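Local coordinates for protein serine racemase (Enterococcus faecalis, PDB 4ECL) that belongs to the alanine racemase family, whose members join a TIM-barrel domain to a C-terminal domain built mainly of beta strands, at residues 7-12 with 366-371; 245-250 with 334-339; 296-301 with 342-347. All blocks are in the same frame, centred on the assembly; numbering follows the deposited sequence.

Strand 7-11 at the N terminus takes its place in a mixed sheet whose other strands all come from beyond residue 244. Interaction 1 pairs it with 366-371 at the far end of the chain, closing a loop that holds the whole parallel barrel as well as interactions 2 and 3. Interaction 2 closes a shorter loop, from strand 245-257, the other neighbour of strand 7-11, to the corner at 334-339. Interaction 3 starts within that loop, at 296-301, and ends after it, at 342-347, so the two cross. They touch directly: T334 bonds to L300 within the large sheet and G337 to I344 of the hairpin, at the two ends of the corner.

Interaction 1 (7-12 with 366-371); sequences AYLEIN and HRLNII
L9 is held through both backbone N and O by strand 369-371: L9 N donates to N369 O (2.7 Å) and L9 O accepts from I371 N (2.8 Å). Two residues on, I11 N bonds to I371 O at 2.8 Å. At the start of the pair the bond from N369 N to A7 O is weak, and water 1 donates to both A7 O and R367 O. On the face that carries L9 and I370, the side chains of L9 and L368 cross at about a right angle, L9 CG to L368 CD1 4.1 Å; the other branch of L368, CD2, reaches A7 CB at 3.7 Å. I370 CG2 lies against I11 CG1 (3.7 Å). On the face of Y8 and I371, chi2 of I371 (90°) brings CD1 to Y8 CB at 4.0 Å. Further out, E10 forms a salt bridge with R373, and R367 others with D286 and D315 of its own chain and E68 of the second subunit. With Y8 and E10 bonded through their backbones to K248 and S246, strand 7-11 sits between a parallel and an antiparallel neighbour, the N-terminal strand completing the C-terminal beta domain of an alanine racemase fold.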
ATOM      1  N   ALA A   7      10.890  -9.280  -6.627  1.00 29.31           N
ATOM      2  CA  ALA A   7       9.526  -9.062  -7.087  1.00 25.26           C
ATOM      3  C   ALA A   7       9.491  -7.713  -7.754  1.00 27.69           C
ATOM      4  O   ALA A   7      10.129  -6.770  -7.287  1.00 33.44           O
ATOM      5  CB  ALA A   7       8.543  -9.108  -5.923  1.00 25.75           C
ATOM      6  N   TYR A   8       8.744  -7.611  -8.845  1.00 24.05           N
ATOM      7  CA  TYR A   8       8.785  -6.396  -9.636  1.00 22.90           C
ATOM      8  C   TYR A   8       7.551  -6.237 -10.491  1.00 24.54           C
ATOM      9  O   TYR A   8       6.816  -7.204 -10.728  1.00 23.34           O
ATOM     10  CB  TYR A   8      10.046  -6.371 -10.508  1.00 25.66           C
ATOM     11  CG  TYR A   8      10.201  -7.592 -11.374  1.00 28.05           C
ATOM     12  CD1 TYR A   8      10.789  -8.743 -10.875  1.00 36.69           C
ATOM     13  CD2 TYR A   8       9.752  -7.601 -12.692  1.00 25.36           C
ATOM     14  CE1 TYR A   8      10.940  -9.880 -11.659  1.00 36.92           C
ATOM     15  CE2 TYR A   8       9.894  -8.738 -13.491  1.00 31.18           C
ATOM     16  CZ  TYR A   8      10.491  -9.867 -12.961  1.00 31.45           C
ATOM     17  OH  TYR A   8      10.645 -10.999 -13.722  1.00 30.15           O
ATOM     18  N   LEU A   9       7.319  -4.998 -10.915  1.00 24.17           N
ATOM     19  CA  LEU A   9       6.284  -4.680 -11.874  1.00 30.95           C
ATOM     20  C   LEU A   9       6.940  -4.495 -13.227  1.00 30.63           C
ATOM     21  O   LEU A   9       8.032  -3.932 -13.328  1.00 30.08           O
ATOM     22  CB  LEU A   9       5.553  -3.394 -11.493  1.00 28.13           C
ATOM     23  CG  LEU A   9       4.717  -3.433 -10.214  1.00 28.68           C
ATOM     24  CD1 LEU A   9       4.329  -2.029  -9.800  1.00 29.62           C
ATOM     25  CD2 LEU A   9       3.482  -4.293 -10.414  1.00 26.50           C
ATOM     26  N   GLU A  10       6.258  -4.971 -14.261  1.00 26.02           N
ATOM     27  CA  GLU A  10       6.735  -4.843 -15.622  1.00 18.13           C
ATOM     28  C   GLU A  10       5.718  -3.985 -16.346  1.00 19.23           C
ATOM     29  O   GLU A  10       4.523  -4.283 -16.333  1.00 24.48           O
ATOM     30  CB  GLU A  10       6.857  -6.231 -16.275  1.00 22.41           C
ATOM     31  CG  GLU A  10       8.277  -6.729 -16.423  1.00 41.29           C
ATOM     32  CD  GLU A  10       8.376  -8.006 -17.259  1.00 45.89           C
ATOM     33  OE1 GLU A  10       9.211  -8.871 -16.923  1.00 49.09           O
ATOM     34  OE2 GLU A  10       7.623  -8.135 -18.250  1.00 41.37           O
ATOM     35  N   ILE A  11       6.187  -2.883 -16.922  1.00 26.65           N
ATOM     36  CA  ILE A  11       5.317  -1.899 -17.566  1.00 26.39           C
ATOM     37  C   ILE A  11       5.451  -1.997 -19.084  1.00 31.39           C
ATOM     38  O   ILE A  11       6.511  -1.687 -19.643  1.00 34.40           O
ATOM     39  CB  ILE A  11       5.685  -0.471 -17.123  1.00 29.50           C
ATOM     40  CG1 ILE A  11       5.584  -0.343 -15.606  1.00 31.57           C
ATOM     41  CG2 ILE A  11       4.770   0.548 -17.775  1.00 32.27           C
ATOM     42  CD1 ILE A  11       4.210  -0.673 -15.067  1.00 31.75           C
ATOM     43  N   ASN A  12       4.387  -2.447 -19.750  1.00 23.60           N
ATOM     44  CA  ASN A  12       4.436  -2.624 -21.198  1.00 18.95           C
ATOM     45  C   ASN A  12       4.175  -1.287 -21.899  1.00 28.08           C
ATOM     46  O   ASN A  12       3.017  -0.900 -22.127  1.00 24.40           O
ATOM     47  CB  ASN A  12       3.440  -3.692 -21.664  1.00 22.08           C
ATOM     48  CG  ASN A  12       3.615  -4.053 -23.152  1.00 31.25           C
ATOM     49  OD1 ASN A  12       4.046  -3.226 -23.954  1.00 31.74           O
ATOM     50  ND2 ASN A  12       3.296  -5.296 -23.511  1.00 29.40           N
ATOM     51  N   HIS A 366       5.427   0.236  -2.546  1.00 22.02           N
ATOM     52  CA  HIS A 366       6.572   1.042  -2.964  1.00 28.96           C
ATOM     53  C   HIS A 366       7.859   0.230  -3.060  1.00 34.47           C
ATOM     54  O   HIS A 366       8.802   0.647  -3.733  1.00 37.06           O
ATOM     55  CB  HIS A 366       6.786   2.222  -2.003  1.00 36.57           C
ATOM     56  CG  HIS A 366       7.860   3.165  -2.442  1.00 42.10           C
ATOM     57  ND1 HIS A 366       9.046   3.318  -1.755  1.00 44.50           N
ATOM     58  CD2 HIS A 366       7.941   3.985  -3.517  1.00 43.53           C
ATOM     59  CE1 HIS A 366       9.805   4.199  -2.382  1.00 44.77           C
ATOM     60  NE2 HIS A 366       9.159   4.618  -3.455  1.00 44.09           N
ATOM     61  N   ARG A 367       7.898  -0.917  -2.377  1.00 33.55           N
ATOM     62  CA  ARG A 367       9.078  -1.786  -2.348  1.00 30.71           C
ATOM     63  C   ARG A 367       9.324  -2.508  -3.680  1.00 37.79           C
ATOM     64  O   ARG A 367      10.452  -2.918  -3.973  1.00 42.37           O
ATOM     65  CB  ARG A 367       8.949  -2.808  -1.199  1.00 32.12           C
ATOM     66  CG  ARG A 367      10.194  -3.618  -0.877  1.00 28.05           C
ATOM     67  CD  ARG A 367      10.100  -4.311   0.508  1.00 35.43           C
ATOM     68  NE  ARG A 367       9.003  -5.280   0.577  1.00 29.85           N
ATOM     69  CZ  ARG A 367       8.663  -5.961   1.669  1.00 25.84           C
ATOM     70  NH1 ARG A 367       9.340  -5.796   2.802  1.00 28.37           N
ATOM     71  NH2 ARG A 367       7.648  -6.819   1.624  1.00 22.26           N
ATOM     72  N   LEU A 368       8.274  -2.665  -4.483  1.00 30.54           N
ATOM     73  CA  LEU A 368       8.375  -3.374  -5.766  1.00 22.95           C
ATOM     74  C   LEU A 368       9.235  -2.602  -6.746  1.00 25.16           C
ATOM     75  O   LEU A 368       9.046  -1.403  -6.916  1.00 31.51           O
ATOM     76  CB  LEU A 368       6.982  -3.560  -6.375  1.00 26.01           C
ATOM     77  CG  LEU A 368       6.026  -4.522  -5.668  1.00 24.40           C
ATOM     78  CD1 LEU A 368       4.631  -4.455  -6.277  1.00 24.68           C
ATOM     79  CD2 LEU A 368       6.590  -5.933  -5.752  1.00 22.41           C
ATOM     80  N   ASN A 369      10.159  -3.282  -7.426  1.00 25.34           N
ATOM     81  CA  ASN A 369      10.933  -2.611  -8.461  1.00 31.54           C
ATOM     82  C   ASN A 369      10.092  -2.457  -9.718  1.00 32.07           C
ATOM     83  O   ASN A 369       9.198  -3.257  -9.974  1.00 33.85           O
ATOM     84  CB  ASN A 369      12.238  -3.348  -8.752  1.00 31.50           C
ATOM     85  CG  ASN A 369      13.229  -3.243  -7.602  1.00 43.04           C
ATOM     86  OD1 ASN A 369      13.521  -4.229  -6.916  1.00 44.14           O
ATOM     87  ND2 ASN A 369      13.745  -2.037  -7.381  1.00 45.57           N
ATOM     88  N   ILE A 370      10.359  -1.414 -10.493  1.00 30.87           N
ATOM     89  CA  ILE A 370       9.585  -1.178 -11.713  1.00 31.81           C
ATOM     90  C   ILE A 370      10.458  -1.235 -12.957  1.00 28.48           C
ATOM     91  O   ILE A 370      11.452  -0.517 -13.063  1.00 28.70           O
ATOM     92  CB  ILE A 370       8.820   0.157 -11.660  1.00 31.01           C
ATOM     93  CG1 ILE A 370       7.889   0.167 -10.445  1.00 30.68           C
ATOM     94  CG2 ILE A 370       8.046   0.365 -12.941  1.00 30.96           C
ATOM     95  CD1 ILE A 370       6.903   1.303 -10.436  1.00 28.55           C
ATOM     96  N   ILE A 371      10.085  -2.109 -13.887  1.00 30.15           N
ATOM     97  CA  ILE A 371      10.844  -2.301 -15.114  1.00 35.23           C
ATOM     98  C   ILE A 371      10.001  -2.054 -16.373  1.00 31.79           C
ATOM     99  O   ILE A 371       8.886  -2.566 -16.498  1.00 27.37           O
ATOM    100  CB  ILE A 371      11.458  -3.720 -15.166  1.00 40.35           C
ATOM    101  CG1 ILE A 371      12.711  -3.791 -14.293  1.00 41.85           C
ATOM    102  CG2 ILE A 371      11.830  -4.104 -16.574  1.00 43.14           C
ATOM    103  CD1 ILE A 371      12.439  -4.195 -12.872  1.00 44.39           C
TER
HETATM  104  O   HOH W   1      10.931  -5.933  -4.801  1.00 34.64           O

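Interaction 2 (245-250 with 334-339); sequences LSLKAK and TLIGKD
L247 faces two consecutive residues, L335 and I336, and these three account for just over half of the buried surface. L247 O takes two N-H groups: L335 N at 2.7 Å, nearly in line with the carbonyl, and I336 N at 3.3 Å, in the carbonyl plane on a lone pair. In return L247 N donates to I336 O at 2.8 Å, tilted 22° from that carbonyl's plane. The side chains of L247 and I336 leave on the same face, CB to CB 3.8 Å. CG of L247 stands anti to its backbone N (chi1 176°), over L335, where L247 CD2 meets L335 CB at 3.9 Å. L335 in turn lays CD1 beside A249 CB, while I336 CG2 touches L245 CD2 (4.1 Å). Two residues set against one, with both N-H groups on a single carbonyl, make a classic beta bulge, here between antiparallel partners at the point where the chain leaves the large sheet for the hairpin of 338-344. F288 packs on both L247 and L335, and L9 and L368 lie against L247 as well. On the other face K248 and T334 run side by side, pointing the same way; the K248 chain bends at chi2, and its NZ bonds to T334 OG1 at 3.0 Å. G337 turns the corner with a positive phi (130°) and sets its CA 3.7 Å from S246 OG.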
ATOM      1  N   LEU A 245       0.311  -3.212 -17.075  1.00 20.56           N
ATOM      2  CA  LEU A 245       1.064  -3.680 -15.910  1.00 18.60           C
ATOM      3  C   LEU A 245       1.122  -5.193 -15.761  1.00 20.83           C
ATOM      4  O   LEU A 245       0.105  -5.879 -15.870  1.00 22.94           O
ATOM      5  CB  LEU A 245       0.486  -3.064 -14.629  1.00 23.62           C
ATOM      6  CG  LEU A 245       1.129  -3.407 -13.281  1.00 24.32           C
ATOM      7  CD1 LEU A 245       1.013  -2.221 -12.329  1.00 20.34           C
ATOM      8  CD2 LEU A 245       0.485  -4.651 -12.653  1.00 21.45           C
ATOM      9  N   SER A 246       2.312  -5.706 -15.463  1.00 19.10           N
ATOM     10  CA  SER A 246       2.446  -7.072 -14.980  1.00 20.90           C
ATOM     11  C   SER A 246       3.104  -7.077 -13.614  1.00 20.58           C
ATOM     12  O   SER A 246       3.935  -6.217 -13.330  1.00 24.28           O
ATOM     13  CB  SER A 246       3.294  -7.906 -15.940  1.00 22.91           C
ATOM     14  OG  SER A 246       2.547  -8.231 -17.085  1.00 26.24           O
ATOM     15  N   LEU A 247       2.738  -8.050 -12.785  1.00 19.79           N
ATOM     16  CA  LEU A 247       3.369  -8.254 -11.473  1.00 20.13           C
ATOM     17  C   LEU A 247       4.067  -9.617 -11.402  1.00 22.25           C
ATOM     18  O   LEU A 247       3.436 -10.663 -11.614  1.00 20.63           O
ATOM     19  CB  LEU A 247       2.336  -8.148 -10.358  1.00 21.05           C
ATOM     20  CG  LEU A 247       2.809  -8.430  -8.921  1.00 22.19           C
ATOM     21  CD1 LEU A 247       3.844  -7.418  -8.460  1.00 22.26           C
ATOM     22  CD2 LEU A 247       1.623  -8.477  -7.971  1.00 19.18           C
ATOM     23  N   LYS A 248       5.361  -9.602 -11.085  1.00 18.58           N
ATOM     24  CA  LYS A 248       6.199 -10.800 -11.206  1.00 24.89           C
ATOM     25  C   LYS A 248       7.000 -11.053  -9.935  1.00 24.39           C
ATOM     26  O   LYS A 248       7.286 -10.126  -9.178  1.00 19.51           O
ATOM     27  CB  LYS A 248       7.194 -10.639 -12.351  1.00 20.53           C
ATOM     28  CG  LYS A 248       6.606 -10.202 -13.669  1.00 29.05           C
ATOM     29  CD  LYS A 248       6.112 -11.369 -14.481  1.00 30.88           C
ATOM     30  CE  LYS A 248       5.797 -10.914 -15.894  1.00 34.38           C
ATOM     31  NZ  LYS A 248       5.416 -12.030 -16.791  1.00 34.66           N
ATOM     32  N   ALA A 249       7.379 -12.310  -9.718  1.00 23.09           N
ATOM     33  CA  ALA A 249       8.242 -12.661  -8.586  1.00 21.39           C
ATOM     34  C   ALA A 249       8.983 -13.967  -8.860  1.00 20.40           C
ATOM     35  O   ALA A 249       8.422 -14.884  -9.466  1.00 23.63           O
ATOM     36  CB  ALA A 249       7.429 -12.754  -7.289  1.00 22.40           C
ATOM     37  N   LYS A 250      10.241 -14.042  -8.427  1.00 21.79           N
ATOM     38  CA  LYS A 250      11.072 -15.228  -8.660  1.00 24.80           C
ATOM     39  C   LYS A 250      11.116 -16.195  -7.483  1.00 32.04           C
ATOM     40  O   LYS A 250      11.371 -15.784  -6.350  1.00 32.98           O
ATOM     41  CB  LYS A 250      12.491 -14.815  -9.071  1.00 24.19           C
ATOM     42  CG  LYS A 250      12.545 -14.355 -10.534  1.00 32.76           C
ATOM     43  CD  LYS A 250      13.862 -13.693 -10.877  1.00 39.83           C
ATOM     44  CE  LYS A 250      13.843 -13.153 -12.299  1.00 36.97           C
ATOM     45  NZ  LYS A 250      15.148 -12.534 -12.657  1.00 38.62           N
ATOM     46  N   THR A 334       4.160 -15.236 -12.460  1.00 25.50           N
ATOM     47  CA  THR A 334       3.373 -14.098 -12.913  1.00 25.06           C
ATOM     48  C   THR A 334       2.114 -14.012 -12.053  1.00 21.90           C
ATOM     49  O   THR A 334       1.259 -14.897 -12.109  1.00 28.61           O
ATOM     50  CB  THR A 334       3.026 -14.267 -14.406  1.00 28.71           C
ATOM     51  OG1 THR A 334       4.237 -14.197 -15.165  1.00 27.77           O
ATOM     52  CG2 THR A 334       2.082 -13.180 -14.887  1.00 27.11           C
ATOM     53  N   LEU A 335       2.023 -12.979 -11.222  1.00 18.03           N
ATOM     54  CA  LEU A 335       0.873 -12.821 -10.338  1.00 23.18           C
ATOM     55  C   LEU A 335      -0.209 -11.985 -11.011  1.00 26.36           C
ATOM     56  O   LEU A 335      -1.401 -12.109 -10.711  1.00 23.51           O
ATOM     57  CB  LEU A 335       1.287 -12.180  -9.005  1.00 22.20           C
ATOM     58  CG  LEU A 335       2.270 -12.981  -8.148  1.00 21.07           C
ATOM     59  CD1 LEU A 335       3.726 -12.740  -8.576  1.00 23.90           C
ATOM     60  CD2 LEU A 335       2.083 -12.677  -6.665  1.00 20.55           C
ATOM     61  N   ILE A 336       0.229 -11.116 -11.910  1.00 25.77           N
ATOM     62  CA  ILE A 336      -0.673 -10.353 -12.760  1.00 24.89           C
ATOM     63  C   ILE A 336       0.016 -10.294 -14.101  1.00 25.55           C
ATOM     64  O   ILE A 336       1.181  -9.891 -14.170  1.00 26.51           O
ATOM     65  CB  ILE A 336      -0.870  -8.902 -12.261  1.00 20.65           C
ATOM     66  CG1 ILE A 336      -1.627  -8.866 -10.933  1.00 22.51           C
ATOM     67  CG2 ILE A 336      -1.632  -8.079 -13.307  1.00 29.08           C
ATOM     68  CD1 ILE A 336      -1.737  -7.470 -10.330  1.00 23.48           C
ATOM     69  N   GLY A 337      -0.680 -10.704 -15.161  1.00 24.74           N
ATOM     70  CA  GLY A 337      -0.093 -10.704 -16.489  1.00 26.16           C
ATOM     71  C   GLY A 337      -0.235 -12.010 -17.261  1.00 26.87           C
ATOM     72  O   GLY A 337      -1.050 -12.869 -16.911  1.00 23.99           O
ATOM     73  N   LYS A 338       0.562 -12.155 -18.319  1.00 32.45           N
ATOM     74  CA  LYS A 338       0.480 -13.315 -19.218  1.00 32.27           C
ATOM     75  C   LYS A 338       1.694 -14.218 -19.102  1.00 37.48           C
ATOM     76  O   LYS A 338       2.815 -13.753 -18.883  1.00 39.11           O
ATOM     77  CB  LYS A 338       0.380 -12.884 -20.687  1.00 36.21           C
ATOM     78  CG  LYS A 338      -0.811 -12.043 -21.052  1.00 37.08           C
ATOM     79  CD  LYS A 338      -0.795 -11.740 -22.555  1.00 49.54           C
ATOM     80  CE  LYS A 338      -1.680 -10.535 -22.922  1.00 54.45           C
ATOM     81  NZ  LYS A 338      -1.148  -9.239 -22.392  1.00 53.52           N
ATOM     82  N   ASP A 339       1.458 -15.513 -19.282  1.00 39.15           N
ATOM     83  CA  ASP A 339       2.515 -16.506 -19.292  1.00 35.20           C
ATOM     84  C   ASP A 339       2.014 -17.693 -20.091  1.00 36.50           C
ATOM     85  O   ASP A 339       0.970 -18.270 -19.774  1.00 30.93           O
ATOM     86  CB  ASP A 339       2.866 -16.925 -17.868  1.00 40.17           C
ATOM     87  CG  ASP A 339       4.052 -17.872 -17.810  1.00 42.03           C
ATOM     88  OD1 ASP A 339       4.799 -17.968 -18.813  1.00 40.99           O
ATOM     89  OD2 ASP A 339       4.242 -18.511 -16.749  1.00 40.27           O
TER
HETATM   90  O   HOH W   2       1.354  -9.960 -19.209  1.00 47.44           O

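Interaction 3 (296-301 with 342-347); sequences NSYVLI and EEITAP
Y298 and I344 reach toward each other tip to tip: I344 CD1 lies 3.8 Å from both CZ and OH of Y298, oblique to the ring. Chi1 (175°) puts I344 CG1 anti to the backbone N, and chi2 (78°) places CD1 at the tyrosine; CG2 meets L300. L300 and I344 cross obliquely, L300 CD1 to I344 CG2 4.0 Å, whereas L300 and E342 cross at about a right angle. In that second crossing L300 CD1 lies 3.6 Å from E342 CB and equally near E342 O, so the leucine tip presses on the start of the strand. Strand 342-344 is the second arm of a beta hairpin begun by 338-339, and it runs at 143° to strand 298-301, axes 7.8 Å apart: the two do not pair as a sheet; side chains of 298-301 meet side chains and backbone of 342-344. Beyond I344 the chain turns into helix 346-352, with T345 as N-cap, its OG1 bonding to M348 N. That helix flanks the same cluster, M348 packing on Y298 and V349 on I344. The E342 chain bends at chi2, and its OE1 makes a weak hydrogen bond with Q305, which also packs on Y298 and L300.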
ATOM      1  N   ASN A 296      -7.476 -18.348  -2.878  1.00 43.44           N
ATOM      2  CA  ASN A 296      -8.261 -17.234  -3.399  1.00 48.14           C
ATOM      3  C   ASN A 296      -7.624 -16.567  -4.616  1.00 46.14           C
ATOM      4  O   ASN A 296      -8.178 -15.623  -5.185  1.00 45.72           O
ATOM      5  CB  ASN A 296      -8.587 -16.232  -2.296  1.00 52.22           C
ATOM      6  CG  ASN A 296      -9.702 -16.720  -1.409  1.00 58.97           C
ATOM      7  OD1 ASN A 296     -10.682 -17.282  -1.898  1.00 57.22           O
ATOM      8  ND2 ASN A 296      -9.553 -16.539  -0.101  1.00 65.48           N
ATOM      9  N   SER A 297      -6.461 -17.080  -5.007  1.00 42.85           N
ATOM     10  CA  SER A 297      -5.870 -16.786  -6.302  1.00 38.69           C
ATOM     11  C   SER A 297      -4.815 -17.850  -6.626  1.00 37.51           C
ATOM     12  O   SER A 297      -4.498 -18.714  -5.800  1.00 35.52           O
ATOM     13  CB  SER A 297      -5.254 -15.382  -6.340  1.00 37.50           C
ATOM     14  OG  SER A 297      -5.245 -14.863  -7.675  1.00 38.44           O
ATOM     15  N   TYR A 298      -4.285 -17.786  -7.838  1.00 28.97           N
ATOM     16  CA  TYR A 298      -3.202 -18.660  -8.244  1.00 26.12           C
ATOM     17  C   TYR A 298      -2.163 -17.790  -8.930  1.00 25.52           C
ATOM     18  O   TYR A 298      -2.418 -16.630  -9.227  1.00 26.96           O
ATOM     19  CB  TYR A 298      -3.716 -19.740  -9.201  1.00 25.63           C
ATOM     20  CG  TYR A 298      -4.448 -19.191 -10.414  1.00 29.84           C
ATOM     21  CD1 TYR A 298      -3.749 -18.772 -11.536  1.00 34.84           C
ATOM     22  CD2 TYR A 298      -5.838 -19.090 -10.432  1.00 30.71           C
ATOM     23  CE1 TYR A 298      -4.407 -18.268 -12.646  1.00 37.62           C
ATOM     24  CE2 TYR A 298      -6.506 -18.584 -11.539  1.00 35.24           C
ATOM     25  CZ  TYR A 298      -5.783 -18.175 -12.640  1.00 38.79           C
ATOM     26  OH  TYR A 298      -6.424 -17.670 -13.749  1.00 44.54           O
ATOM     27  N   VAL A 299      -0.984 -18.330  -9.184  1.00 24.80           N
ATOM     28  CA  VAL A 299      -0.045 -17.589 -10.004  1.00 24.24           C
ATOM     29  C   VAL A 299       0.270 -18.406 -11.246  1.00 26.42           C
ATOM     30  O   VAL A 299      -0.105 -19.576 -11.338  1.00 24.20           O
ATOM     31  CB  VAL A 299       1.235 -17.256  -9.236  1.00 23.25           C
ATOM     32  CG1 VAL A 299       0.902 -16.431  -7.988  1.00 22.69           C
ATOM     33  CG2 VAL A 299       1.970 -18.531  -8.845  1.00 19.79           C
ATOM     34  N   LEU A 300       0.943 -17.792 -12.211  1.00 24.63           N
ATOM     35  CA  LEU A 300       1.356 -18.527 -13.397  1.00 25.27           C
ATOM     36  C   LEU A 300       2.851 -18.830 -13.335  1.00 26.40           C
ATOM     37  O   LEU A 300       3.685 -17.931 -13.181  1.00 26.23           O
ATOM     38  CB  LEU A 300       1.001 -17.773 -14.681  1.00 21.13           C
ATOM     39  CG  LEU A 300      -0.488 -17.455 -14.896  1.00 22.76           C
ATOM     40  CD1 LEU A 300      -0.712 -16.700 -16.211  1.00 22.36           C
ATOM     41  CD2 LEU A 300      -1.355 -18.709 -14.843  1.00 22.25           C
ATOM     42  N   ILE A 301       3.173 -20.110 -13.428  1.00 26.01           N
ATOM     43  CA  ILE A 301       4.560 -20.547 -13.501  1.00 24.42           C
ATOM     44  C   ILE A 301       4.675 -21.557 -14.635  1.00 30.48           C
ATOM     45  O   ILE A 301       3.901 -22.516 -14.698  1.00 28.17           O
ATOM     46  CB  ILE A 301       5.056 -21.176 -12.188  1.00 22.58           C
ATOM     47  CG1 ILE A 301       5.074 -20.133 -11.067  1.00 25.53           C
ATOM     48  CG2 ILE A 301       6.454 -21.745 -12.386  1.00 24.01           C
ATOM     49  CD1 ILE A 301       5.373 -20.702  -9.683  1.00 27.31           C
ATOM     50  N   GLU A 342      -1.712 -18.637 -20.945  1.00 34.87           N
ATOM     51  CA  GLU A 342      -2.501 -18.308 -19.760  1.00 33.77           C
ATOM     52  C   GLU A 342      -2.432 -16.810 -19.430  1.00 28.50           C
ATOM     53  O   GLU A 342      -1.433 -16.153 -19.714  1.00 30.18           O
ATOM     54  CB  GLU A 342      -1.995 -19.132 -18.565  1.00 32.36           C
ATOM     55  CG  GLU A 342      -2.526 -20.556 -18.502  1.00 37.42           C
ATOM     56  CD  GLU A 342      -3.970 -20.639 -18.018  1.00 50.43           C
ATOM     57  OE1 GLU A 342      -4.499 -19.626 -17.502  1.00 51.92           O
ATOM     58  OE2 GLU A 342      -4.576 -21.724 -18.153  1.00 54.19           O
ATOM     59  N   GLU A 343      -3.492 -16.272 -18.832  1.00 26.98           N
ATOM     60  CA  GLU A 343      -3.479 -14.875 -18.367  1.00 27.41           C
ATOM     61  C   GLU A 343      -4.294 -14.670 -17.096  1.00 28.13           C
ATOM     62  O   GLU A 343      -5.419 -15.150 -16.974  1.00 34.09           O
ATOM     63  CB  GLU A 343      -3.978 -13.904 -19.451  1.00 31.34           C
ATOM     64  CG  GLU A 343      -3.915 -12.440 -19.007  1.00 29.40           C
ATOM     65  CD  GLU A 343      -4.258 -11.456 -20.120  1.00 37.06           C
ATOM     66  OE1 GLU A 343      -4.860 -11.862 -21.142  1.00 40.38           O
ATOM     67  OE2 GLU A 343      -3.908 -10.269 -19.975  1.00 32.73           O
ATOM     68  N   ILE A 344      -3.710 -13.955 -16.144  1.00 25.64           N
ATOM     69  CA  ILE A 344      -4.412 -13.577 -14.930  1.00 23.57           C
ATOM     70  C   ILE A 344      -4.442 -12.050 -14.903  1.00 24.76           C
ATOM     71  O   ILE A 344      -3.435 -11.399 -14.615  1.00 27.48           O
ATOM     72  CB  ILE A 344      -3.724 -14.200 -13.680  1.00 39.02           C
ATOM     73  CG1 ILE A 344      -4.366 -13.712 -12.386  1.00 37.80           C
ATOM     74  CG2 ILE A 344      -2.227 -13.943 -13.680  1.00 40.05           C
ATOM     75  CD1 ILE A 344      -5.675 -14.399 -12.061  1.00 41.23           C
ATOM     76  N   THR A 345      -5.586 -11.475 -15.261  1.00 23.09           N
ATOM     77  CA  THR A 345      -5.679 -10.022 -15.411  1.00 27.01           C
ATOM     78  C   THR A 345      -5.884  -9.293 -14.085  1.00 25.78           C
ATOM     79  O   THR A 345      -6.396  -9.866 -13.114  1.00 23.66           O
ATOM     80  CB  THR A 345      -6.820  -9.624 -16.357  1.00 32.91           C
ATOM     81  OG1 THR A 345      -8.076  -9.786 -15.688  1.00 27.75           O
ATOM     82  CG2 THR A 345      -6.793 -10.499 -17.602  1.00 41.87           C
ATOM     83  N   ALA A 346      -5.478  -8.027 -14.053  1.00 23.61           N
ATOM     84  CA  ALA A 346      -5.720  -7.195 -12.885  1.00 26.77           C
ATOM     85  C   ALA A 346      -7.197  -7.204 -12.469  1.00 23.13           C
ATOM     86  O   ALA A 346      -7.491  -7.353 -11.293  1.00 26.37           O
ATOM     87  CB  ALA A 346      -5.204  -5.775 -13.100  1.00 29.75           C
ATOM     88  N   PRO A 347      -8.137  -7.069 -13.424  1.00 24.09           N
ATOM     89  CA  PRO A 347      -9.517  -7.162 -12.928  1.00 29.59           C
ATOM     90  C   PRO A 347      -9.883  -8.499 -12.271  1.00 26.97           C
ATOM     91  O   PRO A 347     -10.622  -8.478 -11.282  1.00 27.35           O
ATOM     92  CB  PRO A 347     -10.364  -6.916 -14.184  1.00 31.21           C
ATOM     93  CG  PRO A 347      -9.507  -6.062 -15.036  1.00 30.80           C
ATOM     94  CD  PRO A 347      -8.088  -6.527 -14.796  1.00 25.45           C
TER